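Local atomic coordinates of histidine triad (HIT) protein (Clostridium difficile, PDB entry 4EGU), a protein that binds guanosine monophosphate and a zinc ion, and probably acts as a nucleotide hydrolase or transferase through a histidine nucleotidyl intermediate. Residues C9-G14 against R26-N31; K20-D25 against V63-V68; I41-K46 against H67-K72; P45-D50 against D57-I62. All coordinates share one frame; numbering follows the deposited sequence. Where two conformers were deposited one is given.

Interaction 1: residues C9-G14 against R26-N31. With ZN (zinc ion), chain D; 5GP (guanosine-5'-monophosphate), chain C.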
loop_
_atom_site.group_PDB
_atom_site.type_symbol
_atom_site.label_atom_id
_atom_site.label_comp_id
_atom_site.label_asym_id
_atom_site.label_seq_id
_atom_site.Cartn_x
_atom_site.Cartn_y
_atom_site.Cartn_z
ATOM N N CYS A 9 15.157 10.002 7.964
ATOM C CA CYS A 9 15.310 10.409 9.359
ATOM C C CYS A 9 15.641 11.899 9.435
ATOM O O CYS A 9 15.133 12.617 10.289
ATOM C CB CYS A 9 16.400 9.604 10.060
ATOM S SG CYS A 9 15.912 7.935 10.610
ATOM N N LYS A 10 16.507 12.371 8.546
ATOM C CA LYS A 10 16.898 13.783 8.546
ATOM C C LYS A 10 15.736 14.682 8.103
ATOM O O LYS A 10 15.596 15.784 8.614
ATOM C CB LYS A 10 18.098 14.014 7.631
ATOM C CG LYS A 10 19.389 13.336 8.014
ATOM C CD LYS A 10 20.450 13.627 6.945
ATOM C CE LYS A 10 21.761 12.896 7.194
ATOM N NZ LYS A 10 22.480 13.353 8.421
ATOM N N ILE A 11 14.916 14.221 7.155
ATOM C CA ILE A 11 13.730 14.962 6.745
ATOM C C ILE A 11 12.696 14.951 7.913
ATOM O O ILE A 11 12.112 15.982 8.216
ATOM C CB ILE A 11 13.128 14.425 5.401
ATOM C CG1 ILE A 11 14.057 14.760 4.224
ATOM C CG2 ILE A 11 11.729 14.995 5.188
ATOM C CD1 ILE A 11 13.611 14.238 2.882
ATOM N N ALA A 12 12.503 13.808 8.576
ATOM C CA ALA A 12 11.520 13.680 9.671
ATOM C C ALA A 12 11.843 14.486 10.929
ATOM O O ALA A 12 10.929 14.984 11.590
ATOM C CB ALA A 12 11.341 12.228 10.056
ATOM N N ASN A 13 13.121 14.593 11.284
ATOM C CA ASN A 13 13.512 15.328 12.487
ATOM C C ASN A 13 13.816 16.789 12.167
ATOM O O ASN A 13 14.283 17.540 13.022
ATOM C CB ASN A 13 14.703 14.663 13.204
ATOM C CG ASN A 13 16.048 14.957 12.544
ATOM O OD1 ASN A 13 16.173 15.869 11.727
ATOM N ND2 ASN A 13 17.066 14.183 12.913
ATOM N N GLY A 14 13.547 17.176 10.924
ATOM C CA GLY A 14 13.680 18.558 10.499
ATOM C C GLY A 14 15.103 19.041 10.279
ATOM O O GLY A 14 15.352 20.247 10.287
ATOM N N ARG A 26 3.790 11.560 15.172
ATOM C CA ARG A 26 4.194 10.204 14.748
ATOM C C ARG A 26 4.598 10.094 13.289
ATOM O O ARG A 26 5.319 9.170 12.941
ATOM C CB ARG A 26 3.033 9.203 14.909
ATOM C CG ARG A 26 2.732 8.766 16.324
ATOM C CD ARG A 26 1.570 7.771 16.355
ATOM N NE ARG A 26 1.980 6.425 15.966
ATOM C CZ ARG A 26 1.138 5.432 15.689
ATOM N NH1 ARG A 26 -0.172 5.629 15.747
ATOM N NH2 ARG A 26 1.606 4.239 15.352
ATOM N N VAL A 27 4.019 10.931 12.427
ATOM C CA VAL A 27 4.086 10.777 10.978
ATOM C C VAL A 27 4.319 12.135 10.356
ATOM O O VAL A 27 3.815 13.157 10.824
ATOM C CB VAL A 27 2.763 10.144 10.444
ATOM C CG1 VAL A 27 2.636 10.296 8.937
ATOM C CG2 VAL A 27 2.675 8.661 10.830
ATOM N N LEU A 28 5.080 12.141 9.272
ATOM C CA LEU A 28 5.284 13.296 8.426
ATOM C C LEU A 28 4.976 12.869 6.989
ATOM O O LEU A 28 5.309 11.773 6.573
ATOM C CB LEU A 28 6.748 13.801 8.482
ATOM C CG LEU A 28 7.170 14.972 7.586
ATOM C CD1 LEU A 28 6.618 16.291 8.086
ATOM C CD2 LEU A 28 8.674 15.022 7.526
ATOM N N ALA A 29 4.371 13.761 6.221
ATOM C CA ALA A 29 4.230 13.562 4.785
ATOM C C ALA A 29 4.802 14.761 4.071
ATOM O O ALA A 29 4.654 15.900 4.545
ATOM C CB ALA A 29 2.784 13.341 4.360
ATOM N N PHE A 30 5.451 14.530 2.939
ATOM C CA PHE A 30 6.137 15.574 2.225
ATOM C C PHE A 30 6.167 15.229 0.742
ATOM O O PHE A 30 6.034 14.075 0.355
ATOM C CB PHE A 30 7.564 15.813 2.815
ATOM C CG PHE A 30 8.438 14.564 2.883
ATOM C CD1 PHE A 30 8.344 13.648 3.929
ATOM C CD2 PHE A 30 9.338 14.288 1.865
ATOM C CE1 PHE A 30 9.136 12.500 3.955
ATOM C CE2 PHE A 30 10.138 13.154 1.897
ATOM C CZ PHE A 30 10.027 12.257 2.937
ATOM N N ASN A 31 6.343 16.223 -0.107
ATOM C CA ASN A 31 6.365 15.935 -1.534
ATOM C C ASN A 31 7.619 15.195 -1.946
ATOM O O ASN A 31 8.713 15.483 -1.459
ATOM C CB ASN A 31 6.257 17.224 -2.315
ATOM C CG ASN A 31 4.893 17.857 -2.196
ATOM O OD1 ASN A 31 3.865 17.177 -2.056
ATOM N ND2 ASN A 31 4.869 19.164 -2.301
HETATM ZN ZN ZN D . 15.401 6.670 8.782
HETATM P P 5GP C . 11.748 4.417 -3.142
HETATM O O1P 5GP C . 12.100 4.170 -4.593
HETATM O O2P 5GP C . 12.836 4.131 -2.145
HETATM O O3P 5GP C . 10.519 3.694 -2.783
HETATM O "O5'" 5GP C . 11.266 5.905 -3.008
HETATM C "C5'" 5GP C . 12.129 6.890 -2.490
HETATM C "C4'" 5GP C . 11.700 8.229 -2.967
HETATM O "O4'" 5GP C . 12.403 9.227 -2.223
HETATM C "C3'" 5GP C . 11.992 8.498 -4.445
HETATM O "O3'" 5GP C . 10.766 8.635 -5.168
HETATM C "C2'" 5GP C . 12.774 9.834 -4.431
HETATM O "O2'" 5GP C . 12.415 10.758 -5.440
HETATM C "C1'" 5GP C . 12.509 10.369 -3.017
HETATM N N9 5GP C . 13.580 11.185 -2.464
HETATM C C8 5GP C . 14.871 10.810 -2.392
HETATM N N7 5GP C . 15.596 11.768 -1.784
HETATM C C5 5GP C . 14.737 12.756 -1.454
HETATM C C6 5GP C . 14.917 13.977 -0.823
HETATM O O6 5GP C . 16.043 14.402 -0.420
HETATM N N1 5GP C . 13.798 14.700 -0.655
HETATM C C2 5GP C . 12.568 14.298 -1.068
HETATM N N2 5GP C . 11.537 15.127 -0.841
HETATM N N3 5GP C . 12.350 13.132 -1.694
HETATM C C4 5GP C . 13.454 12.373 -1.874
#

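Interaction 2: residues K20-D25 against V63-V68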
loop_
_atom_site.group_PDB
_atom_site.type_symbol
_atom_site.label_atom_id
_atom_site.label_comp_id
_atom_site.label_asym_id
_atom_site.label_seq_id
_atom_site.Cartn_x
_atom_site.Cartn_y
_atom_site.Cartn_z
ATOM N N LYS A 20 6.356 20.128 3.295
ATOM C CA LYS A 20 5.498 19.373 4.190
ATOM C C LYS A 20 4.032 19.442 3.800
ATOM O O LYS A 20 3.486 20.509 3.514
ATOM C CB LYS A 20 5.658 19.934 5.584
ATOM C CG LYS A 20 5.016 19.102 6.632
ATOM C CD LYS A 20 5.363 19.613 7.996
ATOM C CE LYS A 20 4.291 20.531 8.494
ATOM N NZ LYS A 20 4.539 20.838 9.908
ATOM N N VAL A 21 3.407 18.286 3.799
ATOM C CA VAL A 21 2.005 18.094 3.494
ATOM C C VAL A 21 1.192 17.716 4.736
ATOM O O VAL A 21 0.001 18.027 4.837
ATOM C CB VAL A 21 1.900 16.966 2.415
ATOM C CG1 VAL A 21 0.458 16.605 2.129
ATOM C CG2 VAL A 21 2.621 17.393 1.149
ATOM N N TYR A 22 1.827 17.018 5.669
ATOM C CA TYR A 22 1.185 16.587 6.898
ATOM C C TYR A 22 2.235 16.447 7.974
ATOM O O TYR A 22 3.350 15.984 7.695
ATOM C CB TYR A 22 0.507 15.227 6.695
ATOM C CG TYR A 22 -0.154 14.682 7.939
ATOM C CD1 TYR A 22 -1.496 14.940 8.193
ATOM C CD2 TYR A 22 0.553 13.947 8.873
ATOM C CE1 TYR A 22 -2.109 14.457 9.325
ATOM C CE2 TYR A 22 -0.057 13.469 10.029
ATOM C CZ TYR A 22 -1.403 13.740 10.247
ATOM O OH TYR A 22 -2.072 13.278 11.360
ATOM N N GLU A 23 1.892 16.760 9.211
ATOM C CA GLU A 23 2.731 16.378 10.328
ATOM C C GLU A 23 1.892 16.230 11.585
ATOM O O GLU A 23 1.047 17.088 11.893
ATOM C CB GLU A 23 3.862 17.385 10.570
ATOM C CG GLU A 23 4.938 16.851 11.527
ATOM C CD GLU A 23 6.089 17.812 11.782
ATOM O OE1 GLU A 23 6.090 18.919 11.209
ATOM O OE2 GLU A 23 6.985 17.453 12.576
ATOM N N ASP A 24 2.177 15.185 12.344
ATOM C CA ASP A 24 1.712 15.044 13.714
ATOM C C ASP A 24 2.882 14.507 14.545
ATOM O O ASP A 24 4.047 14.577 14.110
ATOM C CB ASP A 24 0.407 14.216 13.807
ATOM C CG ASP A 24 0.567 12.744 13.419
ATOM O OD1 ASP A 24 1.689 12.229 13.380
ATOM O OD2 ASP A 24 -0.495 12.106 13.168
ATOM N N ASP A 25 2.605 14.010 15.746
ATOM C CA ASP A 25 3.670 13.533 16.616
ATOM C C ASP A 25 4.376 12.280 16.124
ATOM O O ASP A 25 5.457 11.981 16.610
ATOM C CB ASP A 25 3.153 13.283 18.035
ATOM C CG ASP A 25 2.070 12.207 18.107
ATOM O OD1 ASP A 25 1.339 11.985 17.125
ATOM O OD2 ASP A 25 1.944 11.585 19.185
ATOM N N VAL A 63 1.096 1.373 10.297
ATOM C CA VAL A 63 0.575 1.327 8.928
ATOM C C VAL A 63 -0.889 1.804 8.883
ATOM O O VAL A 63 -1.279 2.509 7.946
ATOM C CB VAL A 63 0.770 -0.071 8.310
ATOM C CG1 VAL A 63 0.139 -0.150 6.929
ATOM C CG2 VAL A 63 2.258 -0.396 8.231
ATOM N N SER A 64 -1.706 1.454 9.868
ATOM C CA SER A 64 -3.065 1.963 9.902
ATOM C C SER A 64 -3.059 3.492 10.080
ATOM O O SER A 64 -3.822 4.185 9.408
ATOM C CB SER A 64 -3.922 1.251 10.926
ATOM O OG SER A 64 -3.403 1.385 12.182
ATOM N N HIS A 65 -2.182 4.001 10.946
ATOM C CA HIS A 65 -2.134 5.436 11.120
ATOM C C HIS A 65 -1.695 6.133 9.820
ATOM O O HIS A 65 -2.281 7.161 9.452
ATOM C CB HIS A 65 -1.252 5.840 12.287
ATOM C CG HIS A 65 -1.370 7.296 12.593
ATOM N ND1 HIS A 65 -2.566 7.915 12.904
ATOM C CD2 HIS A 65 -0.441 8.273 12.565
ATOM C CE1 HIS A 65 -2.350 9.206 13.098
ATOM N NE2 HIS A 65 -1.063 9.446 12.908
ATOM N N ILE A 66 -0.709 5.571 9.133
ATOM C CA ILE A 66 -0.315 6.101 7.847
ATOM C C ILE A 66 -1.498 6.166 6.886
ATOM O O ILE A 66 -1.633 7.129 6.136
ATOM C CB ILE A 66 0.859 5.283 7.293
ATOM C CG1 ILE A 66 2.152 5.658 8.044
ATOM C CG2 ILE A 66 1.008 5.430 5.787
ATOM C CD1 ILE A 66 3.335 4.731 7.742
ATOM N N HIS A 67 -2.344 5.133 6.882
ATOM C CA HIS A 67 -3.505 5.119 5.991
ATOM C C HIS A 67 -4.591 6.130 6.382
ATOM O O HIS A 67 -5.226 6.697 5.498
ATOM C CB HIS A 67 -4.054 3.715 5.837
ATOM C CG HIS A 67 -3.244 2.881 4.878
ATOM N ND1 HIS A 67 -2.003 2.366 5.160
ATOM C CD2 HIS A 67 -3.491 2.531 3.591
ATOM C CE1 HIS A 67 -1.546 1.723 4.085
ATOM N NE2 HIS A 67 -2.434 1.805 3.119
ATOM N N VAL A 68 -4.804 6.373 7.678
ATOM C CA VAL A 68 -5.673 7.475 8.079
ATOM C C VAL A 68 -5.117 8.799 7.520
ATOM O O VAL A 68 -5.872 9.621 6.998
ATOM C CB VAL A 68 -5.837 7.528 9.610
ATOM C CG1 VAL A 68 -6.526 8.834 10.025
ATOM C CG2 VAL A 68 -6.619 6.312 10.081
#

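Interaction 3: residues I41-K46 against H67-K72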
loop_
_atom_site.group_PDB
_atom_site.type_symbol
_atom_site.label_atom_id
_atom_site.label_comp_id
_atom_site.label_asym_id
_atom_site.label_seq_id
_atom_site.Cartn_x
_atom_site.Cartn_y
_atom_site.Cartn_z
ATOM N N ILE A 41 3.315 12.157 -3.046
ATOM C CA ILE A 41 3.528 12.458 -1.645
ATOM C C ILE A 41 4.104 11.227 -0.959
ATOM O O ILE A 41 3.648 10.118 -1.200
ATOM C CB ILE A 41 2.187 12.880 -1.004
ATOM C CG1 ILE A 41 1.678 14.177 -1.640
ATOM C CG2 ILE A 41 2.328 13.024 0.506
ATOM C CD1 ILE A 41 0.188 14.434 -1.423
ATOM N N LEU A 42 5.104 11.442 -0.113
ATOM C CA LEU A 42 5.690 10.383 0.704
ATOM C C LEU A 42 5.150 10.528 2.121
ATOM O O LEU A 42 5.203 11.609 2.697
ATOM C CB LEU A 42 7.207 10.511 0.731
ATOM C CG LEU A 42 7.872 10.220 -0.595
ATOM C CD1 LEU A 42 9.280 10.778 -0.664
ATOM C CD2 LEU A 42 7.941 8.709 -0.783
ATOM N N VAL A 43 4.664 9.422 2.685
ATOM C CA VAL A 43 4.164 9.399 4.046
ATOM C C VAL A 43 5.070 8.489 4.854
ATOM O O VAL A 43 5.251 7.324 4.488
ATOM C CB VAL A 43 2.699 8.901 4.125
ATOM C CG1 VAL A 43 2.174 9.081 5.530
ATOM C CG2 VAL A 43 1.814 9.656 3.135
ATOM N N VAL A 44 5.685 9.011 5.916
ATOM C CA VAL A 44 6.698 8.254 6.673
ATOM C C VAL A 44 6.469 8.354 8.167
ATOM O O VAL A 44 6.070 9.417 8.670
ATOM C CB VAL A 44 8.149 8.682 6.416
ATOM C CG1 VAL A 44 8.400 8.757 4.939
ATOM C CG2 VAL A 44 8.482 10.023 7.093
ATOM N N PRO A 45 6.745 7.265 8.893
ATOM C CA PRO A 45 6.819 7.406 10.336
ATOM C C PRO A 45 8.053 8.210 10.679
ATOM O O PRO A 45 9.071 8.132 10.003
ATOM C CB PRO A 45 6.972 5.960 10.830
ATOM C CG PRO A 45 7.653 5.268 9.710
ATOM C CD PRO A 45 7.222 5.940 8.457
ATOM N N LYS A 46 7.983 8.950 11.768
ATOM C CA LYS A 46 9.174 9.586 12.309
ATOM C C LYS A 46 10.161 8.541 12.843
ATOM O O LYS A 46 11.371 8.715 12.710
ATOM C CB LYS A 46 8.784 10.607 13.380
ATOM C CG LYS A 46 8.078 11.805 12.777
ATOM C CD LYS A 46 7.639 12.831 13.812
ATOM C CE LYS A 46 7.200 14.108 13.115
ATOM N NZ LYS A 46 6.775 15.141 14.073
ATOM N N HIS A 67 -2.344 5.133 6.882
ATOM C CA HIS A 67 -3.505 5.119 5.991
ATOM C C HIS A 67 -4.591 6.130 6.382
ATOM O O HIS A 67 -5.226 6.697 5.498
ATOM C CB HIS A 67 -4.054 3.715 5.837
ATOM C CG HIS A 67 -3.244 2.881 4.878
ATOM N ND1 HIS A 67 -2.003 2.366 5.160
ATOM C CD2 HIS A 67 -3.491 2.531 3.591
ATOM C CE1 HIS A 67 -1.546 1.723 4.085
ATOM N NE2 HIS A 67 -2.434 1.805 3.119
ATOM N N VAL A 68 -4.804 6.373 7.678
ATOM C CA VAL A 68 -5.673 7.475 8.079
ATOM C C VAL A 68 -5.117 8.799 7.520
ATOM O O VAL A 68 -5.872 9.621 6.998
ATOM C CB VAL A 68 -5.837 7.528 9.610
ATOM C CG1 VAL A 68 -6.526 8.834 10.025
ATOM C CG2 VAL A 68 -6.619 6.312 10.081
ATOM N N VAL A 69 -3.803 8.994 7.634
ATOM C CA VAL A 69 -3.161 10.196 7.109
ATOM C C VAL A 69 -3.361 10.315 5.591
ATOM O O VAL A 69 -3.689 11.397 5.106
ATOM C CB VAL A 69 -1.684 10.231 7.522
ATOM C CG1 VAL A 69 -0.926 11.333 6.787
ATOM C CG2 VAL A 69 -1.575 10.383 9.038
ATOM N N ILE A 70 -3.165 9.216 4.865
ATOM C CA ILE A 70 -3.377 9.239 3.423
ATOM C C ILE A 70 -4.795 9.723 3.108
ATOM O O ILE A 70 -4.984 10.594 2.258
ATOM C CB ILE A 70 -3.112 7.838 2.828
ATOM C CG1 ILE A 70 -1.621 7.510 2.892
ATOM C CG2 ILE A 70 -3.661 7.739 1.403
ATOM C CD1 ILE A 70 -1.277 6.065 2.576
ATOM N N ASN A 71 -5.788 9.143 3.770
ATOM C CA ASN A 71 -7.168 9.515 3.494
ATOM C C ASN A 71 -7.442 10.980 3.890
ATOM O O ASN A 71 -8.193 11.670 3.198
ATOM C CB ASN A 71 -8.156 8.589 4.179
ATOM C CG ASN A 71 -8.400 7.319 3.405
ATOM O OD1 ASN A 71 -7.810 7.070 2.344
ATOM N ND2 ASN A 71 -9.305 6.509 3.925
ATOM N N LYS A 72 -6.834 11.454 4.978
ATOM C CA LYS A 72 -7.013 12.850 5.380
ATOM C C LYS A 72 -6.464 13.792 4.320
ATOM O O LYS A 72 -7.075 14.832 4.037
ATOM C CB LYS A 72 -6.329 13.109 6.725
ATOM C CG LYS A 72 -7.114 12.576 7.911
ATOM C CD LYS A 72 -6.431 12.842 9.235
ATOM C CE LYS A 72 -7.374 12.678 10.415
ATOM N NZ LYS A 72 -8.486 13.638 10.361
#

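Interaction 4: residues P45-D50 against D57-I62. With ZN (zinc ion), chain D.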
loop_
_atom_site.group_PDB
_atom_site.type_symbol
_atom_site.label_atom_id
_atom_site.label_comp_id
_atom_site.label_asym_id
_atom_site.label_seq_id
_atom_site.Cartn_x
_atom_site.Cartn_y
_atom_site.Cartn_z
ATOM N N PRO A 45 6.745 7.265 8.893
ATOM C CA PRO A 45 6.819 7.406 10.336
ATOM C C PRO A 45 8.053 8.210 10.679
ATOM O O PRO A 45 9.071 8.132 10.003
ATOM C CB PRO A 45 6.972 5.960 10.830
ATOM C CG PRO A 45 7.653 5.268 9.710
ATOM C CD PRO A 45 7.222 5.940 8.457
ATOM N N LYS A 46 7.983 8.950 11.768
ATOM C CA LYS A 46 9.174 9.586 12.309
ATOM C C LYS A 46 10.161 8.541 12.843
ATOM O O LYS A 46 11.371 8.715 12.710
ATOM C CB LYS A 46 8.784 10.607 13.380
ATOM C CG LYS A 46 8.078 11.805 12.777
ATOM C CD LYS A 46 7.639 12.831 13.812
ATOM C CE LYS A 46 7.200 14.108 13.115
ATOM N NZ LYS A 46 6.775 15.141 14.073
ATOM N N LYS A 47 9.645 7.461 13.428
ATOM C CA LYS A 47 10.469 6.329 13.851
ATOM C C LYS A 47 11.025 5.618 12.619
ATOM O O LYS A 47 10.313 5.396 11.641
ATOM C CB LYS A 47 9.644 5.341 14.685
ATOM C CG LYS A 47 10.398 4.083 15.095
ATOM C CD LYS A 47 9.599 3.214 16.082
ATOM C CE LYS A 47 10.300 1.893 16.408
ATOM N NZ LYS A 47 11.578 2.111 17.111
ATOM N N HIS A 48 12.295 5.252 12.657
ATOM C CA HIS A 48 12.923 4.510 11.570
ATOM C C HIS A 48 12.658 3.008 11.663
ATOM O O HIS A 48 13.010 2.349 12.642
ATOM C CB HIS A 48 14.441 4.748 11.606
ATOM C CG HIS A 48 15.169 4.065 10.502
ATOM N ND1 HIS A 48 15.597 4.713 9.358
ATOM C CD2 HIS A 48 15.498 2.762 10.352
ATOM C CE1 HIS A 48 16.173 3.830 8.563
ATOM N NE2 HIS A 48 16.119 2.641 9.138
ATOM N N TYR A 49 12.063 2.479 10.599
ATOM C CA TYR A 49 12.018 1.056 10.297
ATOM C C TYR A 49 12.655 0.897 8.927
ATOM O O TYR A 49 12.379 1.698 8.029
ATOM C CB TYR A 49 10.576 0.534 10.201
ATOM C CG TYR A 49 9.793 0.566 11.451
ATOM C CD1 TYR A 49 9.900 -0.484 12.365
ATOM C CD2 TYR A 49 8.878 1.570 11.685
ATOM C CE1 TYR A 49 9.146 -0.510 13.500
ATOM C CE2 TYR A 49 8.125 1.558 12.828
ATOM C CZ TYR A 49 8.256 0.514 13.732
ATOM O OH TYR A 49 7.480 0.515 14.867
ATOM N N ASP A 50 13.478 -0.127 8.717
ATOM C CA ASP A 50 14.169 -0.235 7.450
ATOM C C ASP A 50 13.195 -0.491 6.282
ATOM O O ASP A 50 13.448 -0.069 5.165
ATOM C CB ASP A 50 15.193 -1.385 7.461
ATOM C CG ASP A 50 16.382 -1.167 8.382
ATOM O OD1 ASP A 50 16.657 -0.038 8.802
ATOM O OD2 ASP A 50 17.078 -2.171 8.660
ATOM N N ASP A 57 4.811 -7.513 14.165
ATOM C CA ASP A 57 3.356 -7.555 14.085
ATOM C C ASP A 57 2.711 -6.601 15.080
ATOM O O ASP A 57 1.754 -5.918 14.732
ATOM C CB ASP A 57 2.815 -8.955 14.326
ATOM C CG ASP A 57 3.163 -9.939 13.223
ATOM O OD1 ASP A 57 3.585 -9.522 12.127
ATOM O OD2 ASP A 57 2.981 -11.147 13.466
ATOM N N LYS A 58 3.222 -6.558 16.307
ATOM C CA LYS A 58 2.563 -5.793 17.351
ATOM C C LYS A 58 2.697 -4.270 17.136
ATOM O O LYS A 58 2.010 -3.519 17.815
ATOM C CB LYS A 58 3.058 -6.202 18.736
ATOM C CG LYS A 58 4.436 -5.733 19.057
ATOM C CD LYS A 58 4.797 -6.193 20.463
ATOM C CE LYS A 58 6.060 -5.546 20.979
ATOM N NZ LYS A 58 6.259 -5.885 22.415
ATOM N N GLU A 59 3.534 -3.839 16.186
ATOM C CA GLU A 59 3.710 -2.424 15.848
ATOM C C GLU A 59 3.082 -2.069 14.512
ATOM O O GLU A 59 3.266 -0.927 14.038
ATOM C CB GLU A 59 5.203 -2.037 15.879
ATOM C CG GLU A 59 5.769 -2.144 17.284
ATOM C CD GLU A 59 7.254 -1.961 17.423
ATOM O OE1 GLU A 59 7.924 -1.523 16.474
ATOM O OE2 GLU A 59 7.747 -2.265 18.522
ATOM N N MET A 60 2.303 -2.970 13.924
ATOM C CA MET A 60 1.783 -2.714 12.586
ATOM C C MET A 60 0.731 -1.622 12.566
ATOM O O MET A 60 0.399 -1.133 11.510
ATOM C CB MET A 60 1.238 -4.005 11.958
ATOM C CG MET A 60 1.194 -3.973 10.427
ATOM S SD MET A 60 2.781 -3.796 9.628
ATOM C CE MET A 60 3.504 -5.388 9.967
ATOM N N ASP A 61 0.263 -1.177 13.717
ATOM C CA ASP A 61 -0.644 -0.054 13.775
ATOM C C ASP A 61 -0.052 1.216 13.161
ATOM O O ASP A 61 -0.808 2.101 12.770
ATOM C CB ASP A 61 -1.149 0.209 15.203
ATOM C CG ASP A 61 -0.030 0.363 16.237
ATOM O OD1 ASP A 61 1.174 0.323 15.902
ATOM O OD2 ASP A 61 -0.379 0.526 17.425
ATOM N N ILE A 62 1.275 1.324 13.036
ATOM C CA ILE A 62 1.817 2.492 12.349
ATOM C C ILE A 62 1.303 2.537 10.912
ATOM O O ILE A 62 1.094 3.620 10.353
ATOM C CB ILE A 62 3.359 2.544 12.434
ATOM C CG1 ILE A 62 3.892 3.873 11.892
ATOM C CG2 ILE A 62 4.005 1.389 11.706
ATOM C CD1 ILE A 62 3.378 5.120 12.595
HETATM ZN ZN ZN D . 15.401 6.670 8.782
#

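Interaction 1: residues C9-G14 against R26-N31
I11 of helix 7-12 packs on L28 and F30 of strand 27-31. Along the helix, C9 comes first and turns to another side, where its SG binds the zinc ion at 2.3 Å with C6, H48 and H100. At I11 the two branches divide the work. CG1 stands beside the backbone N (chi1 -70°), which leaves CG2 anti to that N and over the F30 ring. I11 CG2 is 3.7 Å from the F30 ring centroid and 8° off the normal, a CH-pi contact. I11 CG2 also meets L28 CD2 at 3.8 Å. I11 CD1 touches F30 CE2 and lies 3.6 Å from N1 of the guanine. A12 then lays its CA against L28 CD2. G14, with positive phi, ends the helix in a Schellman motif. On the strand, N31 O accepts a 2.9 Å hydrogen bond from N2 of the nucleotide. This N2 lies at the edge of the F30 ring, near its plane. The helix thus packs on the sheet between a zinc site and the nucleotide-binding pocket of a HIT protein.

Interaction 2: residues K20-D25 against V63-V68
One carboxylate oxygen, D24 OD2, takes two short hydrogen bonds. H65 NE2 donates to D24 OD2 across the contact at 2.7 Å. Y22 OH donates to D24 OD2 from its own segment, also at 2.7 Å. The two donors arrive differently. H65 NE2 meets the syn lone pair of OD2, and its ring lies nearly coplanar with the carboxylate, 16° apart. Y22 OH comes from above the carboxylate plane, 46° out of it. D24 CG sits between the backbone N and the carbonyl carbon (chi1 67°), which turns the carboxylate toward the helix. H65 extends from helix 61-77 to meet it, with CG anti to the backbone N. This His-carboxylate bond ties the chain just beyond edge strand 20-23 of the antiparallel sheet to the helix that packs across that sheet. A classic beta bulge at V21 and Y22, both facing A29, lies close by. The other oxygen, D24 OD1, accepts from the backbone N of R26 and V27, so both carboxylate oxygens are held. The pair of bonds on OD2 would probably stabilise the charged form of D24. Farther round the helix, V63, S64, H67 and V68 meet the second subunit.

Interaction 3: residues I41-K46 against H67-K72
V43 meets the helix with both of its methyl groups. V43 CG1 touches V69 CG1 at 4.0 Å, and V43 CG2 touches I70 CG1 at 4.1 Å. These are apolar contacts at ordinary packing distance, and no hydrogen bond crosses between the two segments. The V43 and V69 side chains lie alongside each other and run opposite ways. I70 approaches V43 at a slant. The CB of V69 is directed at the strand. I70 starts off to the side, and its CG1 branch makes the contact. V43 has CG1 anti to the backbone N (chi1 -172°), which leaves CG2 beside that N. One methyl is thus offered to each helix residue. The CA atoms of V43 and I70 are 7.6 Å apart, the closest backbone approach here. Within the helix, I70 CD1 lies over one face of the H67 ring, 4.3 Å above its plane. The rotation of that ring is held by the bond from H67 ND1 to V63 O, one turn back. H67, V68, N71 and K72 also meet the second subunit. The backbone of V43 is paired with Y103 on the next strand. V27 and I105 also pack on V43, and F84, V86 and I105 on I70. The valine therefore sits in the central strand 39-45, between strands 27-31 and 103-107, with helix 61-77 laid across this face of the sheet.

Interaction 4: residues P45-D50 against D57-I62
Y49 OH donates a 2.6 Å hydrogen bond to E59 OE1. The oxygen is met on its anti side, 33° out of the carboxylate plane. It lies at the edge of the tyrosine ring, and ring and carboxylate are turned 58° against each other. E59 reaches the hydroxyl with its chain extended beyond CG. The K47 side chain crosses that of E59 at about a right angle, with K47 CE 4.2 Å from E59 OE1. The charged K47 NZ stays 5.2 Å from E59 OE1, so any attraction is at a distance. Beside this polar pair the contact is apolar. P45 CB rests on I62 CG1 at 3.9 Å, and I62 CG2 lies 4.3 Å from Y49 CE2. I62 has CG1 anti to the backbone N (chi1 -172°), which sends that branch to the proline and leaves CG2 for the tyrosine. The loop after strand 39-45 is thus pinned to the 3-10 turn 57-59 and the first turn of helix 61-77. The same loop carries a zinc ligand. H48 ND1 binds the zinc ion at 2.0 Å in the Cys2His2 site. Its other nitrogen, NE2, donates to D50 OD1, which lies in the ring plane. That bond fixes the rotation of the imidazole and probably makes it a stronger ligand.

How the interactions relate
Interactions 1, 3 and 4 are buried, while interaction 2 lies at the surface. Interactions 2, 3 and 4 all use helix 61-77, starting with its first turn in interaction 4. Interaction 3 is purely apolar, at the middle of the sheet. Interaction 2 is purely polar, at the sheet edge. Interaction 4 mixes both. Interaction 1 packs the short helix 7-12 on the sheet and borders the nucleotide. It shares the zinc ion with interaction 4 through C9 and H48. Strand pairing joins interaction 1 to interactions 2 and 3, through A29 and L28. K46 NZ makes a salt bridge with E23 and a hydrogen bond to D24 O, tying interaction 2 to interactions 3 and 4, which share K46.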